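Local coordinates for protein endolysin (Clostridium phage phiCD27, PDB 3QAY) that probably cleaves the amide bond between N-acetylmuramic acid and L-alanine in the peptidoglycan of Clostridium difficile, using a zinc-dependent amidase domain, at residues Val37-Phe42 and His47-Ile52; Ser67-Arg72 and Leu81-Leu86; His85-Asn90 and Gly95-Tyr100; Arg111-Leu116 and Phe120-Ala125. One frame throughout, in Å; residues are numbered along the deposited sequence.

Overall arrangement
Along the chain the four contacts follow in order, interactions 2 and 3 meeting on strand 80-87, where they share H85 and L86. All reach one mixed six-stranded sheet of an alpha/beta fold. Interactions 1 and 4 each join a helix to one of the sheet's outermost strands, 48-52 and 122-127, their centres about 21 Å apart. Interaction 2 ties helix 64-75 to central strand 80-87; interaction 1 packs against it, with F42 on I82 and L38 on L84. Interactions 3 and 4, centres about 10 Å apart, meet through the salt bridge of E97 with R123. The zinc ion lies by the overlap of interactions 2 and 3, so the probable active site lies near the C-terminal end of strand 80-87.

Interaction 1: residues Val37-Phe42 and His47-Ile52; sequences VLADTF and HKVDVI. With PO4 (phosphate ion), chain G.
A39 and V49 make the tightest apolar contact here: A39 CB lies 3.5 Å from V49 CG1, closer than usual for two carbons. The two branches of V49 divide the work. CG1, anti to the backbone N (chi1 -175°), meets A39, while CG2 turns to F42 and stands 3.6 Å from its CB. Farther along the strand, V51 CG2 reaches the same alanine methyl, 3.8 Å from A39 CB. One small residue is thus met by two valines on the same side of the strand, which is consistent with helix and strand axes only 7.9 Å apart.

Helix 27-44 runs nearly antiparallel to strand 48-52, at 170°, as the second half of a right-handed beta-alpha-beta crossover that starts from strand 3-8. F42 and L38 also pack on strands 3-8 and 80-87.

The polar links are few. H47 N gives a weak hydrogen bond of 3.4 Å to F42 O near the turn between helix and strand. The same carbonyl oxygen lies in the plane of the H47 ring at its edge, 3.5 Å from CD2, while ND1 of that ring is hydrogen-bonded to M2 N. At the strand's other end, V51 N donates to phosphate O3 at 2.8 Å, nearly straight at 166°; R43 also binds this phosphate, probably a component of the crystallisation medium.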
loop_
_atom_site.group_PDB
_atom_site.type_symbol
_atom_site.label_atom_id
_atom_site.label_comp_id
_atom_site.label_asym_id
_atom_site.label_seq_id
_atom_site.Cartn_x
_atom_site.Cartn_y
_atom_site.Cartn_z
ATOM N N VAL A 37 -11.511 1.201 -1.052
ATOM C CA VAL A 37 -11.913 0.162 -2.002
ATOM C C VAL A 37 -11.234 -1.172 -1.645
ATOM O O VAL A 37 -11.876 -2.236 -1.673
ATOM C CB VAL A 37 -11.573 0.565 -3.445
ATOM C CG1 VAL A 37 -11.903 -0.569 -4.423
ATOM C CG2 VAL A 37 -12.320 1.841 -3.828
ATOM N N LEU A 38 -9.948 -1.110 -1.304
ATOM C CA LEU A 38 -9.195 -2.299 -0.876
ATOM C C LEU A 38 -9.797 -2.912 0.389
ATOM O O LEU A 38 -9.955 -4.126 0.476
ATOM C CB LEU A 38 -7.719 -1.953 -0.631
ATOM C CG LEU A 38 -6.768 -3.082 -0.214
ATOM C CD1 LEU A 38 -6.801 -4.233 -1.227
ATOM C CD2 LEU A 38 -5.339 -2.576 -0.029
ATOM N N ALA A 39 -10.121 -2.064 1.367
ATOM C CA ALA A 39 -10.777 -2.505 2.604
ATOM C C ALA A 39 -12.081 -3.254 2.325
ATOM O O ALA A 39 -12.305 -4.344 2.854
ATOM C CB ALA A 39 -11.038 -1.309 3.531
ATOM N N ASP A 40 -12.931 -2.665 1.489
ATOM C CA ASP A 40 -14.218 -3.264 1.141
ATOM C C ASP A 40 -14.063 -4.604 0.423
ATOM O O ASP A 40 -14.881 -5.512 0.603
ATOM C CB ASP A 40 -15.035 -2.306 0.263
ATOM C CG ASP A 40 -15.684 -1.185 1.054
ATOM O OD1 ASP A 40 -15.727 -1.253 2.300
ATOM O OD2 ASP A 40 -16.168 -0.230 0.412
ATOM N N THR A 41 -13.024 -4.726 -0.393
ATOM C CA THR A 41 -12.751 -5.983 -1.086
ATOM C C THR A 41 -12.382 -7.081 -0.077
ATOM O O THR A 41 -12.873 -8.211 -0.180
ATOM C CB THR A 41 -11.660 -5.808 -2.160
ATOM O OG1 THR A 41 -12.015 -4.712 -3.015
ATOM C CG2 THR A 41 -11.520 -7.064 -2.999
ATOM N N PHE A 42 -11.553 -6.739 0.910
ATOM C CA PHE A 42 -11.266 -7.659 2.018
ATOM C C PHE A 42 -12.528 -7.985 2.813
ATOM O O PHE A 42 -12.744 -9.133 3.182
ATOM C CB PHE A 42 -10.221 -7.086 2.980
ATOM C CG PHE A 42 -8.802 -7.307 2.547
ATOM C CD1 PHE A 42 -8.261 -8.584 2.531
ATOM C CD2 PHE A 42 -7.990 -6.231 2.199
ATOM C CE1 PHE A 42 -6.956 -8.799 2.143
ATOM C CE2 PHE A 42 -6.676 -6.430 1.815
ATOM C CZ PHE A 42 -6.153 -7.718 1.789
ATOM N N HIS A 47 -13.251 -10.457 6.228
ATOM C CA HIS A 47 -12.194 -9.936 7.098
ATOM C C HIS A 47 -12.570 -8.558 7.635
ATOM O O HIS A 47 -13.412 -7.859 7.065
ATOM C CB HIS A 47 -10.860 -9.897 6.345
ATOM C CG HIS A 47 -10.512 -11.201 5.701
ATOM N ND1 HIS A 47 -9.893 -12.226 6.383
ATOM C CD2 HIS A 47 -10.742 -11.667 4.452
ATOM C CE1 HIS A 47 -9.738 -13.261 5.578
ATOM N NE2 HIS A 47 -10.249 -12.949 4.400
ATOM N N LYS A 48 -11.967 -8.186 8.757
ATOM C CA LYS A 48 -12.192 -6.876 9.335
ATOM C C LYS A 48 -11.005 -5.988 8.987
ATOM O O LYS A 48 -9.853 -6.428 9.045
ATOM C CB LYS A 48 -12.385 -6.956 10.846
ATOM C CG LYS A 48 -13.808 -7.318 11.262
ATOM C CD LYS A 48 -13.958 -7.334 12.787
ATOM C CE LYS A 48 -13.927 -5.931 13.414
ATOM N NZ LYS A 48 -15.092 -5.086 13.026
ATOM N N VAL A 49 -11.304 -4.744 8.619
ATOM C CA VAL A 49 -10.294 -3.810 8.146
ATOM C C VAL A 49 -10.465 -2.431 8.772
ATOM O O VAL A 49 -11.586 -1.922 8.883
ATOM C CB VAL A 49 -10.350 -3.641 6.613
ATOM C CG1 VAL A 49 -9.198 -2.755 6.132
ATOM C CG2 VAL A 49 -10.306 -4.983 5.924
ATOM N N ASP A 50 -9.339 -1.856 9.191
ATOM C CA ASP A 50 -9.248 -0.459 9.587
ATOM C C ASP A 50 -8.316 0.246 8.625
ATOM O O ASP A 50 -7.216 -0.237 8.352
ATOM C CB ASP A 50 -8.661 -0.316 10.995
ATOM C CG ASP A 50 -9.584 -0.823 12.069
ATOM O OD1 ASP A 50 -10.816 -0.821 11.857
ATOM O OD2 ASP A 50 -9.070 -1.219 13.137
ATOM N N VAL A 51 -8.758 1.390 8.118
ATOM C CA VAL A 51 -7.943 2.206 7.239
ATOM C C VAL A 51 -7.388 3.365 8.051
ATOM O O VAL A 51 -8.149 4.076 8.715
ATOM C CB VAL A 51 -8.764 2.753 6.053
ATOM C CG1 VAL A 51 -7.929 3.735 5.241
ATOM C CG2 VAL A 51 -9.262 1.607 5.179
ATOM N N ILE A 52 -6.068 3.547 8.002
ATOM C CA ILE A 52 -5.399 4.632 8.719
ATOM C C ILE A 52 -4.801 5.606 7.724
ATOM O O ILE A 52 -3.895 5.255 6.977
ATOM C CB ILE A 52 -4.251 4.114 9.629
ATOM C CG1 ILE A 52 -4.758 3.066 10.624
ATOM C CG2 ILE A 52 -3.591 5.275 10.373
ATOM C CD1 ILE A 52 -5.837 3.557 11.534
HETATM P P PO4 G . -12.391 2.367 8.142
HETATM O O1 PO4 G . -12.472 3.868 8.035
HETATM O O2 PO4 G . -12.152 1.807 6.761
HETATM O O3 PO4 G . -11.285 1.979 9.092
HETATM O O4 PO4 G . -13.682 1.814 8.695
#

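Interaction 2: residues Ser67-Arg72 and Leu81-Leu86; sequences SYKIPR and LIELHL. With ZN (zinc ion), chain E.
The backbones of helix 64-75 and strand 80-87 stay well apart, with K69 CA and E83 CA the nearest pair at 10.3 Å, and two long side chains span the gap. K69 bends at chi3 (-63°) and crosses the E83 side chain at about a right angle. Its NZ forms a salt bridge of 2.8 Å with E83 OE2, on the syn side but 35° out of the carboxylate plane. A water accepts from K69 NZ and donates to E83 OE1, bridging the pair a second time. OE1 also accepts a hydrogen bond from H85 NE2 at 2.7 Å, on its anti side, in the imidazole plane but tilted from that of the carboxylate. The other ring nitrogen, H85 ND1, binds the zinc ion at 2.0 Å, beside H10 and E27. T7 OG1 also hydrogen-bonds E83 OE2, and Y132 OH hydrogen-bonds K69 NZ. E83 is therefore a second-shell carboxylate placed to fix the ring's rotation together with the metal, and is itself held by K69 and T7.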
loop_
_atom_site.group_PDB
_atom_site.type_symbol
_atom_site.label_atom_id
_atom_site.label_comp_id
_atom_site.label_asym_id
_atom_site.label_seq_id
_atom_site.Cartn_x
_atom_site.Cartn_y
_atom_site.Cartn_z
ATOM N N SER A 67 5.026 8.918 14.034
ATOM C CA SER A 67 4.436 9.126 15.358
ATOM C C SER A 67 2.926 8.936 15.366
ATOM O O SER A 67 2.361 8.503 16.366
ATOM C CB SER A 67 4.758 10.533 15.870
ATOM O OG SER A 67 6.108 10.868 15.630
ATOM N N TYR A 68 2.274 9.271 14.253
ATOM C CA TYR A 68 0.834 9.073 14.124
ATOM C C TYR A 68 0.487 7.606 13.860
ATOM O O TYR A 68 -0.376 7.044 14.529
ATOM C CB TYR A 68 0.267 9.950 13.004
ATOM C CG TYR A 68 -1.229 9.812 12.824
ATOM C CD1 TYR A 68 -2.116 10.456 13.682
ATOM C CD2 TYR A 68 -1.757 9.030 11.801
ATOM C CE1 TYR A 68 -3.488 10.328 13.521
ATOM C CE2 TYR A 68 -3.126 8.896 11.634
ATOM C CZ TYR A 68 -3.983 9.536 12.498
ATOM O OH TYR A 68 -5.337 9.403 12.322
ATOM N N LYS A 69 1.155 6.998 12.883
ATOM C CA LYS A 69 0.785 5.656 12.417
ATOM C C LYS A 69 1.127 4.540 13.409
ATOM O O LYS A 69 0.270 3.725 13.737
ATOM C CB LYS A 69 1.409 5.364 11.047
ATOM C CG LYS A 69 0.740 6.121 9.903
ATOM C CD LYS A 69 1.319 5.761 8.546
ATOM C CE LYS A 69 2.790 6.150 8.440
ATOM N NZ LYS A 69 3.331 5.992 7.075
ATOM N N ILE A 70 2.364 4.521 13.895
ATOM C CA ILE A 70 2.880 3.394 14.699
ATOM C C ILE A 70 2.063 3.011 15.958
ATOM O O ILE A 70 1.786 1.828 16.165
ATOM C CB ILE A 70 4.379 3.605 15.057
ATOM C CG1 ILE A 70 5.250 3.413 13.808
ATOM C CG2 ILE A 70 4.838 2.644 16.168
ATOM C CD1 ILE A 70 5.092 2.051 13.136
ATOM N N PRO A 71 1.688 3.992 16.800
ATOM C CA PRO A 71 0.853 3.656 17.965
ATOM C C PRO A 71 -0.518 3.066 17.585
ATOM O O PRO A 71 -1.015 2.160 18.260
ATOM C CB PRO A 71 0.680 5.008 18.681
ATOM C CG PRO A 71 1.822 5.855 18.196
ATOM C CD PRO A 71 2.067 5.418 16.786
ATOM N N ARG A 72 -1.108 3.577 16.506
ATOM C CA ARG A 72 -2.411 3.113 16.030
ATOM C C ARG A 72 -2.313 1.730 15.397
ATOM O O ARG A 72 -3.168 0.874 15.635
ATOM C CB ARG A 72 -3.016 4.123 15.043
ATOM C CG ARG A 72 -3.449 5.401 15.734
ATOM C CD ARG A 72 -3.887 6.495 14.769
ATOM N NE ARG A 72 -4.548 7.581 15.497
ATOM C CZ ARG A 72 -3.926 8.499 16.238
ATOM N NH1 ARG A 72 -2.600 8.503 16.360
ATOM N NH2 ARG A 72 -4.638 9.434 16.864
ATOM N N LEU A 81 -0.586 -5.776 8.480
ATOM C CA LEU A 81 -0.534 -4.376 8.066
ATOM C C LEU A 81 -0.124 -4.276 6.600
ATOM O O LEU A 81 0.818 -4.940 6.169
ATOM C CB LEU A 81 0.467 -3.603 8.928
ATOM C CG LEU A 81 0.869 -2.192 8.474
ATOM C CD1 LEU A 81 -0.341 -1.265 8.404
ATOM C CD2 LEU A 81 1.940 -1.628 9.404
ATOM N N ILE A 82 -0.848 -3.452 5.846
ATOM C CA ILE A 82 -0.502 -3.130 4.469
ATOM C C ILE A 82 -0.383 -1.617 4.381
ATOM O O ILE A 82 -1.308 -0.909 4.786
ATOM C CB ILE A 82 -1.602 -3.583 3.476
ATOM C CG1 ILE A 82 -1.754 -5.104 3.477
ATOM C CG2 ILE A 82 -1.292 -3.086 2.061
ATOM C CD1 ILE A 82 -3.073 -5.573 2.902
ATOM N N GLU A 83 0.747 -1.116 3.889
ATOM C CA GLU A 83 0.853 0.311 3.578
ATOM C C GLU A 83 0.927 0.508 2.073
ATOM O O GLU A 83 1.729 -0.122 1.393
ATOM C CB GLU A 83 2.047 0.983 4.249
ATOM C CG GLU A 83 2.047 2.508 4.040
ATOM C CD GLU A 83 2.932 3.240 5.019
ATOM O OE1 GLU A 83 4.093 3.516 4.656
ATOM O OE2 GLU A 83 2.478 3.523 6.155
ATOM N N LEU A 84 0.084 1.410 1.581
ATOM C CA LEU A 84 -0.081 1.644 0.163
ATOM C C LEU A 84 0.804 2.787 -0.283
ATOM O O LEU A 84 0.741 3.903 0.269
ATOM C CB LEU A 84 -1.547 1.973 -0.149
ATOM C CG LEU A 84 -2.558 0.865 0.155
ATOM C CD1 LEU A 84 -3.971 1.325 -0.178
ATOM C CD2 LEU A 84 -2.202 -0.391 -0.620
ATOM N N HIS A 85 1.631 2.490 -1.283
ATOM C CA HIS A 85 2.466 3.466 -1.959
ATOM C C HIS A 85 2.341 3.326 -3.473
ATOM O O HIS A 85 1.780 2.355 -3.989
ATOM C CB HIS A 85 3.936 3.274 -1.569
ATOM C CG HIS A 85 4.252 3.721 -0.177
ATOM N ND1 HIS A 85 4.837 4.937 0.099
ATOM C CD2 HIS A 85 4.056 3.118 1.019
ATOM C CE1 HIS A 85 4.995 5.061 1.405
ATOM N NE2 HIS A 85 4.524 3.974 1.988
ATOM N N LEU A 86 2.855 4.339 -4.165
ATOM C CA LEU A 86 3.148 4.256 -5.581
ATOM C C LEU A 86 4.631 4.573 -5.716
ATOM O O LEU A 86 5.199 5.309 -4.895
ATOM C CB LEU A 86 2.312 5.249 -6.396
ATOM C CG LEU A 86 0.806 5.013 -6.542
ATOM C CD1 LEU A 86 0.193 6.028 -7.504
ATOM C CD2 LEU A 86 0.476 3.598 -7.003
HETATM ZN ZN ZN E . 5.545 6.345 -1.123
HETATM O O HOH W 1 6.057 4.740 6.008
HETATM O O HOH W 2 7.583 6.378 0.196
#

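Interaction 3: residues His85-Asn90 and Gly95-Tyr100; sequences HLNASN and GSEVLY. With ZN (zinc ion), chain E.
N87 ND2 is gripped from two directions. A water accepts from it at 2.8 Å and passes a hydrogen bond on to G95 O, also 2.8 Å away, while E97 OE1 takes a weaker bond from the same nitrogen at 3.3 Å and a bent 139°. The water and the carboxylate thus tie one amide group to two residues of the partner segment. The E97 chain is extended, its CG anti to the backbone N (chi1 172°), and reaches across to N87 at about a right angle. Amide and carboxylate planes stand 80° apart, so the two flat groups meet crosswise rather than side by side. A88 N, of the next residue, donates to N87 OD1 at 3.0 Å, in the carbonyl plane but from well to the side of the C=O direction.

E97 has stronger partners than the asparagine, since its OE2 makes salt bridges with K126 and R123. That charge pairing probably keeps the carboxylate ionised and favours an N-H donor at OE1.

Direct contact ends there, with N87 CA and S96 CA, the nearest pair, 8.2 Å apart. Strand 140-148 lies between the two strands in the sheet, bonding through its backbone to H85 and N87. On the far side of strand 96-100 comes edge strand 122-127, while V98 packs against helix 103-116.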
loop_
_atom_site.group_PDB
_atom_site.type_symbol
_atom_site.label_atom_id
_atom_site.label_comp_id
_atom_site.label_asym_id
_atom_site.label_seq_id
_atom_site.Cartn_x
_atom_site.Cartn_y
_atom_site.Cartn_z
ATOM N N HIS A 85 1.631 2.490 -1.283
ATOM C CA HIS A 85 2.466 3.466 -1.959
ATOM C C HIS A 85 2.341 3.326 -3.473
ATOM O O HIS A 85 1.780 2.355 -3.989
ATOM C CB HIS A 85 3.936 3.274 -1.569
ATOM C CG HIS A 85 4.252 3.721 -0.177
ATOM N ND1 HIS A 85 4.837 4.937 0.099
ATOM C CD2 HIS A 85 4.056 3.118 1.019
ATOM C CE1 HIS A 85 4.995 5.061 1.405
ATOM N NE2 HIS A 85 4.524 3.974 1.988
ATOM N N LEU A 86 2.855 4.339 -4.165
ATOM C CA LEU A 86 3.148 4.256 -5.581
ATOM C C LEU A 86 4.631 4.573 -5.716
ATOM O O LEU A 86 5.199 5.309 -4.895
ATOM C CB LEU A 86 2.312 5.249 -6.396
ATOM C CG LEU A 86 0.806 5.013 -6.542
ATOM C CD1 LEU A 86 0.193 6.028 -7.504
ATOM C CD2 LEU A 86 0.476 3.598 -7.003
ATOM N N ASN A 87 5.249 4.000 -6.739
ATOM C CA ASN A 87 6.674 4.127 -6.962
ATOM C C ASN A 87 6.963 5.333 -7.838
ATOM O O ASN A 87 6.047 5.977 -8.358
ATOM C CB ASN A 87 7.213 2.846 -7.620
ATOM C CG ASN A 87 8.537 2.384 -7.032
ATOM O OD1 ASN A 87 9.403 3.195 -6.693
ATOM N ND2 ASN A 87 8.704 1.063 -6.919
ATOM N N ALA A 88 8.248 5.636 -7.981
ATOM C CA ALA A 88 8.698 6.716 -8.835
ATOM C C ALA A 88 10.166 6.519 -9.187
ATOM O O ALA A 88 10.925 5.922 -8.424
ATOM C CB ALA A 88 8.491 8.061 -8.144
ATOM N N SER A 89 10.553 7.008 -10.360
ATOM C CA SER A 89 11.950 7.041 -10.759
ATOM C C SER A 89 12.159 8.320 -11.572
ATOM O O SER A 89 12.025 9.420 -11.029
ATOM C CB SER A 89 12.321 5.775 -11.546
ATOM O OG SER A 89 11.611 5.686 -12.773
ATOM N N ASN A 90 12.459 8.171 -12.861
ATOM C CA ASN A 90 12.619 9.296 -13.777
ATOM C C ASN A 90 11.563 9.250 -14.891
ATOM O O ASN A 90 11.630 10.029 -15.841
ATOM C CB ASN A 90 14.025 9.279 -14.373
ATOM N N GLY A 95 6.116 -0.885 -13.099
ATOM C CA GLY A 95 5.762 -2.171 -12.518
ATOM C C GLY A 95 5.456 -2.140 -11.036
ATOM O O GLY A 95 5.463 -1.079 -10.399
ATOM N N SER A 96 5.202 -3.332 -10.500
ATOM C CA SER A 96 4.776 -3.510 -9.127
ATOM C C SER A 96 5.885 -4.148 -8.312
ATOM O O SER A 96 6.712 -4.890 -8.838
ATOM C CB SER A 96 3.538 -4.398 -9.074
ATOM O OG SER A 96 2.523 -3.877 -9.897
ATOM N N GLU A 97 5.850 -3.885 -7.015
ATOM C CA GLU A 97 6.909 -4.250 -6.105
ATOM C C GLU A 97 6.327 -4.243 -4.690
ATOM O O GLU A 97 5.536 -3.365 -4.362
ATOM C CB GLU A 97 7.983 -3.194 -6.282
ATOM C CG GLU A 97 9.123 -3.192 -5.358
ATOM C CD GLU A 97 10.147 -2.187 -5.821
ATOM O OE1 GLU A 97 10.326 -1.149 -5.151
ATOM O OE2 GLU A 97 10.730 -2.420 -6.895
ATOM N N VAL A 98 6.687 -5.227 -3.868
ATOM C CA VAL A 98 6.197 -5.284 -2.489
ATOM C C VAL A 98 7.370 -5.462 -1.515
ATOM O O VAL A 98 8.165 -6.397 -1.652
ATOM C CB VAL A 98 5.153 -6.417 -2.296
ATOM C CG1 VAL A 98 4.721 -6.521 -0.836
ATOM C CG2 VAL A 98 3.940 -6.202 -3.212
ATOM N N LEU A 99 7.469 -4.557 -0.539
ATOM C CA LEU A 99 8.550 -4.601 0.449
ATOM C C LEU A 99 8.077 -5.318 1.706
ATOM O O LEU A 99 6.933 -5.140 2.140
ATOM C CB LEU A 99 9.043 -3.188 0.777
ATOM C CG LEU A 99 9.326 -2.300 -0.442
ATOM C CD1 LEU A 99 9.940 -0.958 -0.027
ATOM C CD2 LEU A 99 10.234 -3.015 -1.433
ATOM N N TYR A 100 8.946 -6.149 2.272
ATOM C CA TYR A 100 8.591 -6.972 3.424
ATOM C C TYR A 100 9.752 -7.044 4.418
ATOM O O TYR A 100 10.880 -6.626 4.113
ATOM C CB TYR A 100 8.180 -8.376 2.973
ATOM C CG TYR A 100 9.332 -9.174 2.413
ATOM C CD1 TYR A 100 10.122 -9.962 3.240
ATOM C CD2 TYR A 100 9.643 -9.127 1.057
ATOM C CE1 TYR A 100 11.189 -10.687 2.733
ATOM C CE2 TYR A 100 10.707 -9.857 0.540
ATOM C CZ TYR A 100 11.473 -10.638 1.388
ATOM O OH TYR A 100 12.533 -11.352 0.890
HETATM ZN ZN ZN E . 5.545 6.345 -1.123
HETATM O O HOH W 3 6.440 -0.297 -7.947
HETATM O O HOH W 2 7.583 6.378 0.196
#

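Interaction 4: residues Arg111-Leu116 and Phe120-Ala125; sequences RICDKL and FKNRGA. With PO4 (phosphate ion), chain H.
With SG beside its backbone N (chi1 -81°), C113 faces the strand backbone, and N122, its CG anti to the backbone N (chi1 -173°), swings its amide back to the helix. The sulfur lies 3.6 Å from G124 C and near A125 N. The amide rests against C113, its OD1 3.5 Å from C113 CB, while N122 ND2 comes within 3.1 Å of D114 OD1. Carboxylate and amide planes are steeply turned from each other. N122 OD1 also receives a weak, bent bond from G124 N of its own segment.

This is the return half of the beta-alpha-beta unit 96-100, 103-116, 122-127: the helix runs nearly antiparallel to the edge strand, at 172° and 7.6 Å between axes. The short turn between them is closed by F120 N, which donates almost straight to L116 O at 2.9 Å. Next to that bond L116 CD2 lies 4.3 Å from F120 CE2, a loose apolar contact, and the phenyl ring continues onto helix 152-175.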
loop_
_atom_site.group_PDB
_atom_site.type_symbol
_atom_site.label_atom_id
_atom_site.label_comp_id
_atom_site.label_asym_id
_atom_site.label_seq_id
_atom_site.Cartn_x
_atom_site.Cartn_y
_atom_site.Cartn_z
ATOM N N ARG A 111 2.958 -13.399 -3.449
ATOM C CA ARG A 111 1.644 -13.625 -4.030
ATOM C C ARG A 111 1.026 -12.325 -4.552
ATOM O O ARG A 111 0.470 -12.305 -5.645
ATOM C CB ARG A 111 0.717 -14.311 -3.024
ATOM C CG ARG A 111 1.141 -15.738 -2.668
ATOM C CD ARG A 111 0.019 -16.493 -1.952
ATOM N NE ARG A 111 -0.486 -15.752 -0.789
ATOM C CZ ARG A 111 -0.134 -15.964 0.481
ATOM N NH1 ARG A 111 0.736 -16.919 0.810
ATOM N NH2 ARG A 111 -0.670 -15.217 1.440
ATOM N N ILE A 112 1.140 -11.242 -3.787
ATOM C CA ILE A 112 0.683 -9.928 -4.250
ATOM C C ILE A 112 1.393 -9.552 -5.552
ATOM O O ILE A 112 0.759 -9.146 -6.528
ATOM C CB ILE A 112 0.943 -8.828 -3.210
ATOM C CG1 ILE A 112 0.060 -9.025 -1.978
ATOM C CG2 ILE A 112 0.677 -7.457 -3.813
ATOM C CD1 ILE A 112 0.510 -8.237 -0.788
ATOM N N CYS A 113 2.714 -9.705 -5.557
ATOM C CA CYS A 113 3.523 -9.419 -6.735
ATOM C C CYS A 113 3.107 -10.231 -7.959
ATOM O O CYS A 113 3.008 -9.687 -9.059
ATOM C CB CYS A 113 4.997 -9.655 -6.429
ATOM S SG CYS A 113 5.741 -8.266 -5.584
ATOM N N ASP A 114 2.865 -11.525 -7.766
ATOM C CA ASP A 114 2.429 -12.379 -8.869
ATOM C C ASP A 114 1.083 -11.930 -9.423
ATOM O O ASP A 114 0.889 -11.917 -10.640
ATOM C CB ASP A 114 2.363 -13.847 -8.443
ATOM C CG ASP A 114 3.722 -14.513 -8.421
ATOM O OD1 ASP A 114 4.656 -14.013 -9.082
ATOM O OD2 ASP A 114 3.854 -15.552 -7.745
ATOM N N LYS A 115 0.161 -11.557 -8.534
ATOM C CA LYS A 115 -1.163 -11.099 -8.956
ATOM C C LYS A 115 -1.098 -9.773 -9.711
ATOM O O LYS A 115 -1.603 -9.664 -10.824
ATOM C CB LYS A 115 -2.118 -11.015 -7.755
ATOM C CG LYS A 115 -2.695 -12.369 -7.352
ATOM C CD LYS A 115 -3.622 -12.916 -8.432
ATOM C CE LYS A 115 -4.114 -14.307 -8.113
ATOM N NZ LYS A 115 -5.168 -14.740 -9.068
ATOM N N LEU A 116 -0.460 -8.773 -9.116
ATOM C CA LEU A 116 -0.219 -7.518 -9.824
ATOM C C LEU A 116 0.554 -7.773 -11.124
ATOM O O LEU A 116 0.308 -7.107 -12.124
ATOM C CB LEU A 116 0.528 -6.517 -8.930
ATOM C CG LEU A 116 -0.313 -5.929 -7.787
ATOM C CD1 LEU A 116 0.565 -5.201 -6.775
ATOM C CD2 LEU A 116 -1.384 -4.992 -8.317
ATOM N N PHE A 120 0.871 -5.565 -14.494
ATOM C CA PHE A 120 2.088 -4.763 -14.464
ATOM C C PHE A 120 3.333 -5.643 -14.579
ATOM O O PHE A 120 3.255 -6.872 -14.498
ATOM C CB PHE A 120 2.161 -3.990 -13.142
ATOM C CG PHE A 120 0.982 -3.102 -12.896
ATOM C CD1 PHE A 120 0.939 -1.826 -13.434
ATOM C CD2 PHE A 120 -0.089 -3.542 -12.130
ATOM C CE1 PHE A 120 -0.152 -1.006 -13.220
ATOM C CE2 PHE A 120 -1.187 -2.724 -11.908
ATOM C CZ PHE A 120 -1.220 -1.454 -12.453
ATOM N N LYS A 121 4.486 -5.006 -14.755
ATOM C CA LYS A 121 5.760 -5.712 -14.649
ATOM C C LYS A 121 5.945 -6.185 -13.206
ATOM O O LYS A 121 5.835 -5.384 -12.280
ATOM C CB LYS A 121 6.913 -4.788 -15.036
ATOM C CG LYS A 121 8.299 -5.393 -14.848
ATOM C CD LYS A 121 9.371 -4.343 -15.059
ATOM C CE LYS A 121 10.752 -4.957 -15.093
ATOM N NZ LYS A 121 11.034 -5.628 -16.397
ATOM N N ASN A 122 6.213 -7.477 -13.017
ATOM C CA ASN A 122 6.507 -8.004 -11.684
ATOM C C ASN A 122 7.966 -7.726 -11.336
ATOM O O ASN A 122 8.859 -8.446 -11.776
ATOM C CB ASN A 122 6.214 -9.510 -11.609
ATOM C CG ASN A 122 6.349 -10.070 -10.196
ATOM O OD1 ASN A 122 6.915 -9.434 -9.299
ATOM N ND2 ASN A 122 5.824 -11.274 -9.994
ATOM N N ARG A 123 8.195 -6.676 -10.550
ATOM C CA ARG A 123 9.549 -6.310 -10.116
ATOM C C ARG A 123 10.061 -7.209 -8.989
ATOM O O ARG A 123 11.254 -7.214 -8.704
ATOM C CB ARG A 123 9.606 -4.839 -9.673
ATOM C CG ARG A 123 9.230 -3.847 -10.773
ATOM C CD ARG A 123 8.968 -2.445 -10.222
ATOM N NE ARG A 123 10.168 -1.824 -9.657
ATOM C CZ ARG A 123 11.132 -1.230 -10.359
ATOM N NH1 ARG A 123 11.072 -1.155 -11.687
ATOM N NH2 ARG A 123 12.177 -0.707 -9.722
ATOM N N GLY A 124 9.156 -7.944 -8.346
ATOM C CA GLY A 124 9.509 -8.910 -7.301
ATOM C C GLY A 124 9.355 -8.382 -5.878
ATOM O O GLY A 124 9.365 -7.174 -5.649
ATOM N N ALA A 125 9.197 -9.304 -4.930
ATOM C CA ALA A 125 9.168 -8.975 -3.505
ATOM C C ALA A 125 10.583 -8.654 -3.039
ATOM O O ALA A 125 11.534 -9.321 -3.439
ATOM C CB ALA A 125 8.613 -10.141 -2.705
HETATM P P PO4 H . 9.397 -8.934 -17.204
HETATM O O1 PO4 H . 9.139 -7.485 -17.553
HETATM O O2 PO4 H . 10.187 -9.591 -18.320
HETATM O O3 PO4 H . 10.159 -9.059 -15.908
HETATM O O4 PO4 H . 8.066 -9.636 -17.073
#